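Local coordinates for protein myosin-I heavy chain (Dictyostelium discoideum, PDB 5EJY) that is an actin-based motor with ATPase activity, involved in the early steps of phagocytosis and in adhesion, and is represented here by a MyTH4-FERM part of its tail, at residues Gln4-Glu9 with Leu142-Ala147; Thr206-Ser211 with Tyr315-Asn320; Arg235-Ser240 with Asn308-Phe313. All blocks are in the same frame, centred on the assembly; numbering follows the deposited sequence.

In the fold
The three contacts follow the modular build of this tail fragment. Contact 1 comes first along the chain and lies in the helical MyTH4 region, where the N-terminal segment rests on helix 143-155. Contacts 2 and 3 belong to the FERM region: each brings a turn or loop of the ubiquitin-like lobe against helix 304-322, which belongs to the central FERM lobe. Their centres are 13 Å apart and they touch, contact 3 being nested within the chain loop that contact 2 closes. The centre of contact 1 is 47 Å from that of contact 2 and 41 Å from that of contact 3. Two neighbouring places thus join the FERM lobes, while the distant one packs the start of this fragment on the MyTH4 helices.

Contact 1 of 3, residues Gln4-Glu9 with Leu142-Ala147; sequences QILNDE and LIKYFA
Ile5 and Leu6 point their side chains at the first turns of helix 143-155 and meet it by apolar packing. The CG2 branch of Ile5 rests 3.9 Å from CB of Ala147 and also meets the side chain of Ile143, where Ile5 CG2 and Ile143 CG1 are 4.1 Å apart. The two isoleucine side chains cross at about a right angle. Leu6 lays its own CB on the same alanine methyl, 4.1 Å from Ala147 CB. A side chain as short as alanine suits this place, since it lets the non-helical segment approach the helix until the CA atoms of Leu6 and Ala147 are 6.4 Å apart.

Leu6 CG stands anti to the backbone N (chi1 -164°), and from it the two methyls spread over Lys144. CD2 of Leu6 lies 3.5 Å from O of Lys144, and Leu6 CD1 is only 3.4 Å from Lys144 CD, a tight fit for two carbons. The lysine chain bends at chi2 (-111°), a torsion that puts CD beside the leucine.

The MyTH4 domain is a bundle of helices in the myosin tail, and here an irregular N-terminal segment packs against helices 143-155 and 161-180. Helix 161-180 backs Ile5 through Leu174 and Gln175, and Tyr14 packs on both Leu6 and Lys144. Farther out, polar groups fix the segment's course: Lys151, one turn beyond Ala147, gives NZ to Leu6 O, Gln4 OE1 and the carboxylate of Asp8, while Tyr171 OH bonds with Ile5 N and Gln4 OE1.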
loop_
_atom_site.group_PDB
_atom_site.type_symbol
_atom_site.label_atom_id
_atom_site.label_comp_id
_atom_site.label_asym_id
_atom_site.label_seq_id
_atom_site.Cartn_x
_atom_site.Cartn_y
_atom_site.Cartn_z
ATOM N N GLN A 4 -8.370 0.886 25.000
ATOM C CA GLN A 4 -7.338 1.682 25.637
ATOM C C GLN A 4 -6.057 0.870 25.777
ATOM O O GLN A 4 -6.091 -0.351 25.939
ATOM C CB GLN A 4 -7.809 2.160 27.014
ATOM C CG GLN A 4 -8.996 3.097 26.961
ATOM C CD GLN A 4 -8.654 4.420 26.320
ATOM O OE1 GLN A 4 -7.584 4.978 26.563
ATOM N NE2 GLN A 4 -9.555 4.931 25.491
ATOM N N ILE A 5 -4.923 1.552 25.693
ATOM C CA ILE A 5 -3.643 0.916 25.961
ATOM C C ILE A 5 -3.519 0.819 27.480
ATOM O O ILE A 5 -2.919 -0.114 28.016
ATOM C CB ILE A 5 -2.477 1.751 25.393
ATOM C CG1 ILE A 5 -2.593 1.858 23.868
ATOM C CG2 ILE A 5 -1.142 1.128 25.763
ATOM C CD1 ILE A 5 -1.974 3.124 23.303
ATOM N N LEU A 6 -4.114 1.798 28.151
ATOM C CA LEU A 6 -4.085 1.892 29.605
ATOM C C LEU A 6 -5.361 2.559 30.096
ATOM O O LEU A 6 -5.760 3.602 29.572
ATOM C CB LEU A 6 -2.888 2.736 30.042
ATOM C CG LEU A 6 -2.503 2.617 31.512
ATOM C CD1 LEU A 6 -2.098 1.182 31.785
ATOM C CD2 LEU A 6 -1.373 3.558 31.838
ATOM N N ASN A 7 -6.003 1.971 31.100
ATOM C CA ASN A 7 -7.166 2.604 31.730
ATOM C C ASN A 7 -6.794 3.847 32.542
ATOM O O ASN A 7 -5.691 3.932 33.084
ATOM C CB ASN A 7 -7.888 1.607 32.635
ATOM C CG ASN A 7 -8.426 0.420 31.875
ATOM O OD1 ASN A 7 -8.933 0.557 30.758
ATOM N ND2 ASN A 7 -8.312 -0.762 32.472
ATOM N N ASP A 8 -7.716 4.804 32.639
ATOM C CA ASP A 8 -7.460 6.004 33.429
ATOM C C ASP A 8 -7.024 5.630 34.848
ATOM O O ASP A 8 -6.211 6.318 35.460
ATOM C CB ASP A 8 -8.699 6.915 33.490
ATOM C CG ASP A 8 -8.889 7.750 32.224
ATOM O OD1 ASP A 8 -7.912 7.963 31.471
ATOM O OD2 ASP A 8 -10.028 8.212 31.991
ATOM N N GLU A 9 -7.557 4.526 35.357
ATOM C CA GLU A 9 -7.346 4.147 36.752
ATOM C C GLU A 9 -5.963 3.556 36.986
ATOM O O GLU A 9 -5.522 3.420 38.130
ATOM C CB GLU A 9 -8.408 3.140 37.189
ATOM C CG GLU A 9 -8.383 1.858 36.377
ATOM C CD GLU A 9 -9.290 0.791 36.947
ATOM O OE1 GLU A 9 -9.960 1.063 37.970
ATOM O OE2 GLU A 9 -9.329 -0.319 36.372
ATOM N N LEU A 142 8.087 -0.782 28.671
ATOM C CA LEU A 142 7.952 0.654 28.856
ATOM C C LEU A 142 6.575 1.187 28.474
ATOM O O LEU A 142 6.180 2.262 28.913
ATOM C CB LEU A 142 9.044 1.388 28.062
ATOM C CG LEU A 142 9.018 2.921 27.987
ATOM C CD1 LEU A 142 9.186 3.587 29.375
ATOM C CD2 LEU A 142 10.108 3.382 27.026
ATOM N N ILE A 143 5.836 0.437 27.665
ATOM C CA ILE A 143 4.649 1.003 27.038
ATOM C C ILE A 143 3.585 1.526 28.012
ATOM O O ILE A 143 2.938 2.505 27.717
ATOM C CB ILE A 143 3.992 0.044 26.039
ATOM C CG1 ILE A 143 2.872 0.764 25.280
ATOM C CG2 ILE A 143 3.515 -1.223 26.738
ATOM C CD1 ILE A 143 2.494 0.068 23.972
ATOM N N LYS A 144 3.393 0.867 29.148
ATOM C CA LYS A 144 2.405 1.350 30.118
ATOM C C LYS A 144 2.826 2.673 30.760
ATOM O O LYS A 144 1.997 3.546 31.006
ATOM C CB LYS A 144 2.130 0.297 31.186
ATOM C CG LYS A 144 1.628 -1.019 30.625
ATOM C CD LYS A 144 0.175 -1.272 30.979
ATOM C CE LYS A 144 -0.136 -2.767 30.979
ATOM N NZ LYS A 144 -1.576 -3.045 31.246
ATOM N N TYR A 145 4.119 2.826 31.024
ATOM C CA TYR A 145 4.621 4.070 31.584
ATOM C C TYR A 145 4.462 5.190 30.577
ATOM O O TYR A 145 4.100 6.308 30.930
ATOM C CB TYR A 145 6.092 3.932 31.977
ATOM C CG TYR A 145 6.325 2.916 33.065
ATOM C CD1 TYR A 145 6.175 3.263 34.413
ATOM C CD2 TYR A 145 6.683 1.615 32.761
ATOM C CE1 TYR A 145 6.390 2.324 35.415
ATOM C CE2 TYR A 145 6.893 0.676 33.754
ATOM C CZ TYR A 145 6.745 1.040 35.079
ATOM O OH TYR A 145 6.956 0.106 36.066
ATOM N N PHE A 146 4.732 4.889 29.311
ATOM C CA PHE A 146 4.645 5.914 28.290
ATOM C C PHE A 146 3.189 6.257 28.046
ATOM O O PHE A 146 2.841 7.415 27.866
ATOM C CB PHE A 146 5.335 5.489 26.972
ATOM C CG PHE A 146 5.204 6.517 25.900
ATOM C CD1 PHE A 146 5.854 7.735 26.013
ATOM C CD2 PHE A 146 4.383 6.300 24.809
ATOM C CE1 PHE A 146 5.704 8.716 25.033
ATOM C CE2 PHE A 146 4.225 7.287 23.830
ATOM C CZ PHE A 146 4.893 8.482 23.940
ATOM N N ALA A 147 2.334 5.243 28.050
ATOM C CA ALA A 147 0.908 5.492 27.866
ATOM C C ALA A 147 0.347 6.353 29.000
ATOM O O ALA A 147 -0.509 7.214 28.782
ATOM C CB ALA A 147 0.155 4.175 27.773
#

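Contact 2 of 3, residues Thr206-Ser211 with Tyr315-Asn320; sequences TATDGS and YHQLFN
Asp209 sets its CB squarely over the imidazole of His316, 3.9 Å from the ring centroid and 7° off the ring normal, a CH-pi contact. The aspartate's CG lies between its own backbone N and carbonyl carbon, which turns CG away from His316; the carboxylate lies beside the Phe313 ring, and its OD1 faces the turn. There Asp209 OD1 accepts twice: from Ser211 OG at 2.6 Å on the syn lone pair, and from Ser211 N at 2.7 Å on the anti side, the latter forming an Asx turn.

Thr208 wedges between His316 and Gln317. With chi1 at 59°, OG1 also lies between N and the carbonyl carbon; it stands 3.7 Å from His316 CB and hydrogen-bonds to Phe313 O, about one turn earlier in the helix than His316. The other branch, Thr208 CG2, falls 4.0 Å from Gln317 CB, so the beta-branched residue presents a polar and an apolar arm to the same helix face. Replacing His316 by an alanine would probably leave one side of Asp209 CB without its cover and open a gap beside the turn. Water completes the contact: one molecule donates to Thr208 O at 2.7 Å and accepts from Asn320 ND2 at 3.2 Å, and a second bridges the same atoms with a weaker bond to Thr208 O.

The turn, type I from Ala207 to Gly210 with glycine at positive phi, joins strands 201-207 and 212-217 of the ubiquitin-like FERM lobe. Gln317, extended beyond CG, ties OE1 to Lys291 N on strand 285-291 of the same sheet, while farther round the helix Tyr315 and Leu318 pack on helix 390-402 and Phe319 on helix 331-346.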
loop_
_atom_site.group_PDB
_atom_site.type_symbol
_atom_site.label_atom_id
_atom_site.label_comp_id
_atom_site.label_asym_id
_atom_site.label_seq_id
_atom_site.Cartn_x
_atom_site.Cartn_y
_atom_site.Cartn_z
ATOM N N THR A 206 -5.941 5.861 -8.463
ATOM C CA THR A 206 -6.490 5.825 -9.811
ATOM C C THR A 206 -7.471 4.661 -9.969
ATOM O O THR A 206 -7.148 3.530 -9.634
ATOM C CB THR A 206 -5.361 5.649 -10.839
ATOM O OG1 THR A 206 -4.394 6.690 -10.657
ATOM C CG2 THR A 206 -5.912 5.702 -12.262
ATOM N N ALA A 207 -8.663 4.937 -10.489
ATOM C CA ALA A 207 -9.629 3.878 -10.772
ATOM C C ALA A 207 -9.377 3.318 -12.178
ATOM O O ALA A 207 -8.600 3.883 -12.938
ATOM C CB ALA A 207 -11.057 4.408 -10.633
ATOM N N THR A 208 -10.022 2.210 -12.517
ATOM C CA THR A 208 -9.778 1.562 -13.813
ATOM C C THR A 208 -10.218 2.430 -14.998
ATOM O O THR A 208 -9.706 2.281 -16.106
ATOM C CB THR A 208 -10.464 0.188 -13.896
ATOM O OG1 THR A 208 -11.877 0.347 -13.715
ATOM C CG2 THR A 208 -9.911 -0.773 -12.822
ATOM N N ASP A 209 -11.156 3.346 -14.765
ATOM C CA ASP A 209 -11.615 4.239 -15.821
ATOM C C ASP A 209 -10.719 5.464 -15.891
ATOM O O ASP A 209 -11.020 6.440 -16.585
ATOM C CB ASP A 209 -13.069 4.655 -15.591
ATOM C CG ASP A 209 -13.269 5.393 -14.267
ATOM O OD1 ASP A 209 -12.271 5.868 -13.674
ATOM O OD2 ASP A 209 -14.435 5.509 -13.835
ATOM N N GLY A 210 -9.611 5.416 -15.160
ATOM C CA GLY A 210 -8.646 6.496 -15.202
ATOM C C GLY A 210 -8.977 7.651 -14.275
ATOM O O GLY A 210 -8.162 8.553 -14.097
ATOM N N SER A 211 -10.168 7.632 -13.684
ATOM C CA SER A 211 -10.553 8.706 -12.765
ATOM C C SER A 211 -9.709 8.692 -11.494
ATOM O O SER A 211 -9.157 7.659 -11.097
ATOM C CB SER A 211 -12.043 8.645 -12.414
ATOM O OG SER A 211 -12.348 7.516 -11.612
ATOM N N TYR A 315 -15.054 -3.946 -16.529
ATOM C CA TYR A 315 -14.986 -3.936 -17.994
ATOM C C TYR A 315 -13.814 -3.102 -18.492
ATOM O O TYR A 315 -13.160 -3.470 -19.461
ATOM C CB TYR A 315 -16.277 -3.411 -18.635
ATOM C CG TYR A 315 -17.522 -4.173 -18.267
ATOM C CD1 TYR A 315 -17.479 -5.526 -17.988
ATOM C CD2 TYR A 315 -18.753 -3.518 -18.172
ATOM C CE1 TYR A 315 -18.629 -6.219 -17.640
ATOM C CE2 TYR A 315 -19.900 -4.200 -17.833
ATOM C CZ TYR A 315 -19.835 -5.548 -17.567
ATOM O OH TYR A 315 -20.985 -6.223 -17.220
ATOM N N HIS A 316 -13.550 -1.970 -17.845
ATOM C CA HIS A 316 -12.411 -1.140 -18.237
ATOM C C HIS A 316 -11.104 -1.890 -18.036
ATOM O O HIS A 316 -10.189 -1.801 -18.856
ATOM C CB HIS A 316 -12.369 0.159 -17.425
ATOM C CG HIS A 316 -13.508 1.084 -17.709
ATOM N ND1 HIS A 316 -14.609 1.182 -16.887
ATOM C CD2 HIS A 316 -13.718 1.950 -18.726
ATOM C CE1 HIS A 316 -15.449 2.072 -17.383
ATOM N NE2 HIS A 316 -14.929 2.556 -18.497
ATOM N N GLN A 317 -11.020 -2.604 -16.920
ATOM C CA GLN A 317 -9.836 -3.399 -16.581
ATOM C C GLN A 317 -9.604 -4.522 -17.592
ATOM O O GLN A 317 -8.497 -4.695 -18.091
ATOM C CB GLN A 317 -10.011 -3.986 -15.182
ATOM C CG GLN A 317 -9.046 -5.095 -14.800
ATOM C CD GLN A 317 -9.272 -5.566 -13.372
ATOM O OE1 GLN A 317 -9.688 -4.783 -12.521
ATOM N NE2 GLN A 317 -9.036 -6.848 -13.113
ATOM N N LEU A 318 -10.649 -5.290 -17.867
ATOM C CA LEU A 318 -10.559 -6.398 -18.820
ATOM C C LEU A 318 -10.212 -5.918 -20.223
ATOM O O LEU A 318 -9.368 -6.509 -20.898
ATOM C CB LEU A 318 -11.866 -7.178 -18.836
ATOM C CG LEU A 318 -11.958 -8.382 -19.782
ATOM C CD1 LEU A 318 -10.806 -9.368 -19.561
ATOM C CD2 LEU A 318 -13.292 -9.052 -19.550
ATOM N N PHE A 319 -10.867 -4.851 -20.668
ATOM C CA PHE A 319 -10.560 -4.251 -21.958
ATOM C C PHE A 319 -9.077 -3.930 -22.035
ATOM O O PHE A 319 -8.405 -4.274 -23.008
ATOM C CB PHE A 319 -11.370 -2.965 -22.145
ATOM C CG PHE A 319 -11.124 -2.269 -23.459
ATOM C CD1 PHE A 319 -12.049 -2.366 -24.491
ATOM C CD2 PHE A 319 -9.982 -1.506 -23.654
ATOM C CE1 PHE A 319 -11.835 -1.715 -25.693
ATOM C CE2 PHE A 319 -9.754 -0.857 -24.854
ATOM C CZ PHE A 319 -10.683 -0.964 -25.879
ATOM N N ASN A 320 -8.563 -3.263 -21.004
ATOM C CA ASN A 320 -7.150 -2.904 -20.978
ATOM C C ASN A 320 -6.229 -4.119 -20.940
ATOM O O ASN A 320 -5.174 -4.121 -21.574
ATOM C CB ASN A 320 -6.844 -1.970 -19.809
ATOM C CG ASN A 320 -7.498 -0.615 -19.972
ATOM O OD1 ASN A 320 -7.728 -0.162 -21.096
ATOM N ND2 ASN A 320 -7.802 0.041 -18.854
HETATM O O HOH W 1 -7.765 -0.494 -16.109
HETATM O O HOH W 2 -8.900 2.984 -18.543
#

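Contact 3 of 3, residues Arg235-Ser240 with Asn308-Phe313; sequences RMRVNS and NVENEF
Arg237 and Glu310 face each other in a side-on, two-pronged salt bridge. NE of Arg237 donates to Glu310 OE2 at 3.0 Å and Arg237 NH2 to Glu310 OE1 at 2.9 Å, each oxygen using its syn lone pair. The guanidinium and carboxylate planes are only 19° apart, and both bonds lie close to the guanidinium plane. The arginine chain bends at chi3 (-72°), which brings NE round to the acid. A third bond comes from the main chain: the backbone N of Arg237 meets the anti lone pair of Glu310 OE2 at 3.0 Å. With both ends of the carboxylate engaged, its rotation is fixed, and the three N-H groups would be expected to favour its charged form. Arg237 NH1 turns to a further partner, Asn297 OD1.

This joins two lobes of the FERM domain. Segment 235-240 follows helix 223-233 of the ubiquitin-like lobe, which ends in a Schellman motif at Arg235, and runs to the N-cap of helix 240-243, where Asn239 OD1 accepts from Lys241 N. Helix 304-322 belongs to the central lobe.

The apolar contacts centre on Met236, a long, flexible chain that can touch Val309, Glu310 and Phe313, three residues of one helix, in turn. Its CG packs 3.7 Å from Val309 CG1, and Met236 CB lies 3.7 Å from Glu310 CG, the aliphatic part of the acid. The sulfur reaches the rim of Phe313: Met236 SD is 3.8 Å from Phe313 CE2, and the line from the sulfur to the ring centroid lies 85° off the normal, an edge-on Met-aromatic contact. Phe245 of strand 245-251 touches both Met236 and Phe313, tying this packing to the sheet of the ubiquitin-like lobe.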
loop_
_atom_site.group_PDB
_atom_site.type_symbol
_atom_site.label_atom_id
_atom_site.label_comp_id
_atom_site.label_asym_id
_atom_site.label_seq_id
_atom_site.Cartn_x
_atom_site.Cartn_y
_atom_site.Cartn_z
ATOM N N ARG A 235 -19.760 3.558 -3.982
ATOM C CA ARG A 235 -21.079 2.937 -3.871
ATOM C C ARG A 235 -21.126 1.505 -4.415
ATOM O O ARG A 235 -22.144 1.057 -4.945
ATOM C CB ARG A 235 -22.153 3.808 -4.538
ATOM C CG ARG A 235 -21.995 5.294 -4.232
ATOM C CD ARG A 235 -23.315 6.053 -4.441
ATOM N NE ARG A 235 -23.155 7.497 -4.272
ATOM C CZ ARG A 235 -23.222 8.127 -3.102
ATOM N NH1 ARG A 235 -23.443 7.438 -1.984
ATOM N NH2 ARG A 235 -23.068 9.449 -3.050
ATOM N N MET A 236 -20.016 0.788 -4.276
ATOM C CA MET A 236 -19.984 -0.636 -4.564
ATOM C C MET A 236 -20.403 -1.361 -3.296
ATOM O O MET A 236 -20.675 -0.721 -2.282
ATOM C CB MET A 236 -18.549 -1.045 -4.945
ATOM C CG MET A 236 -18.014 -0.252 -6.110
ATOM S SD MET A 236 -16.207 -0.137 -6.245
ATOM C CE MET A 236 -15.736 -1.853 -6.043
ATOM N N ARG A 237 -20.431 -2.691 -3.325
ATOM C CA ARG A 237 -20.556 -3.430 -2.080
ATOM C C ARG A 237 -19.438 -2.944 -1.177
ATOM O O ARG A 237 -18.314 -2.732 -1.633
ATOM C CB ARG A 237 -20.456 -4.938 -2.299
ATOM C CG ARG A 237 -21.728 -5.561 -2.844
ATOM C CD ARG A 237 -21.513 -7.043 -3.101
ATOM N NE ARG A 237 -20.646 -7.272 -4.257
ATOM C CZ ARG A 237 -20.216 -8.467 -4.644
ATOM N NH1 ARG A 237 -20.545 -9.553 -3.954
ATOM N NH2 ARG A 237 -19.444 -8.578 -5.717
ATOM N N VAL A 238 -19.735 -2.746 0.101
ATOM C CA VAL A 238 -18.786 -2.028 0.950
ATOM C C VAL A 238 -17.594 -2.879 1.402
ATOM O O VAL A 238 -16.568 -2.342 1.816
ATOM C CB VAL A 238 -19.464 -1.344 2.177
ATOM C CG1 VAL A 238 -20.527 -0.340 1.717
ATOM C CG2 VAL A 238 -20.044 -2.382 3.130
ATOM N N ASN A 239 -17.714 -4.199 1.315
ATOM C CA ASN A 239 -16.653 -5.058 1.816
ATOM C C ASN A 239 -15.785 -5.535 0.659
ATOM O O ASN A 239 -16.250 -6.276 -0.199
ATOM C CB ASN A 239 -17.241 -6.253 2.568
ATOM C CG ASN A 239 -16.184 -7.057 3.312
ATOM O OD1 ASN A 239 -14.986 -6.822 3.172
ATOM N ND2 ASN A 239 -16.632 -8.016 4.111
ATOM N N SER A 240 -14.528 -5.101 0.626
ATOM C CA SER A 240 -13.622 -5.512 -0.458
ATOM C C SER A 240 -13.365 -7.022 -0.463
ATOM O O SER A 240 -13.004 -7.607 -1.502
ATOM C CB SER A 240 -12.300 -4.744 -0.369
ATOM O OG SER A 240 -11.588 -5.099 0.802
ATOM N N ASN A 308 -23.484 -3.323 -10.284
ATOM C CA ASN A 308 -23.293 -2.631 -11.556
ATOM C C ASN A 308 -22.107 -1.658 -11.599
ATOM O O ASN A 308 -21.417 -1.567 -12.620
ATOM C CB ASN A 308 -24.583 -1.924 -11.998
ATOM C CG ASN A 308 -25.692 -2.902 -12.387
ATOM O OD1 ASN A 308 -25.437 -3.954 -12.971
ATOM N ND2 ASN A 308 -26.931 -2.555 -12.053
ATOM N N VAL A 309 -21.870 -0.914 -10.518
ATOM C CA VAL A 309 -20.683 -0.053 -10.472
ATOM C C VAL A 309 -19.411 -0.911 -10.531
ATOM O O VAL A 309 -18.456 -0.572 -11.231
ATOM C CB VAL A 309 -20.632 0.829 -9.206
ATOM C CG1 VAL A 309 -19.295 1.541 -9.115
ATOM C CG2 VAL A 309 -21.777 1.846 -9.209
ATOM N N GLU A 310 -19.419 -2.019 -9.805
ATOM C CA GLU A 310 -18.291 -2.944 -9.809
ATOM C C GLU A 310 -18.009 -3.456 -11.215
ATOM O O GLU A 310 -16.858 -3.495 -11.658
ATOM C CB GLU A 310 -18.583 -4.132 -8.899
ATOM C CG GLU A 310 -18.859 -3.750 -7.440
ATOM C CD GLU A 310 -19.284 -4.932 -6.611
ATOM O OE1 GLU A 310 -19.201 -6.073 -7.119
ATOM O OE2 GLU A 310 -19.694 -4.733 -5.443
ATOM N N ASN A 311 -19.065 -3.862 -11.909
ATOM C CA ASN A 311 -18.907 -4.470 -13.228
ATOM C C ASN A 311 -18.362 -3.484 -14.257
ATOM O O ASN A 311 -17.545 -3.853 -15.085
ATOM C CB ASN A 311 -20.211 -5.133 -13.699
ATOM C CG ASN A 311 -20.571 -6.357 -12.872
ATOM O OD1 ASN A 311 -19.736 -6.904 -12.154
ATOM N ND2 ASN A 311 -21.812 -6.796 -12.973
ATOM N N GLU A 312 -18.791 -2.224 -14.189
ATOM C CA GLU A 312 -18.250 -1.185 -15.079
ATOM C C GLU A 312 -16.759 -0.936 -14.851
ATOM O O GLU A 312 -15.994 -0.794 -15.811
ATOM C CB GLU A 312 -19.021 0.134 -14.926
ATOM C CG GLU A 312 -20.506 0.016 -15.218
ATOM C CD GLU A 312 -20.813 -0.215 -16.694
ATOM O OE1 GLU A 312 -19.975 0.140 -17.555
ATOM O OE2 GLU A 312 -21.900 -0.759 -16.991
ATOM N N PHE A 313 -16.336 -0.860 -13.587
ATOM C CA PHE A 313 -14.907 -0.737 -13.310
ATOM C C PHE A 313 -14.199 -1.939 -13.947
ATOM O O PHE A 313 -13.166 -1.799 -14.617
ATOM C CB PHE A 313 -14.626 -0.705 -11.794
ATOM C CG PHE A 313 -14.744 0.677 -11.161
ATOM C CD1 PHE A 313 -14.367 1.816 -11.850
ATOM C CD2 PHE A 313 -15.208 0.817 -9.851
ATOM C CE1 PHE A 313 -14.473 3.082 -11.253
ATOM C CE2 PHE A 313 -15.308 2.065 -9.252
ATOM C CZ PHE A 313 -14.940 3.200 -9.953
#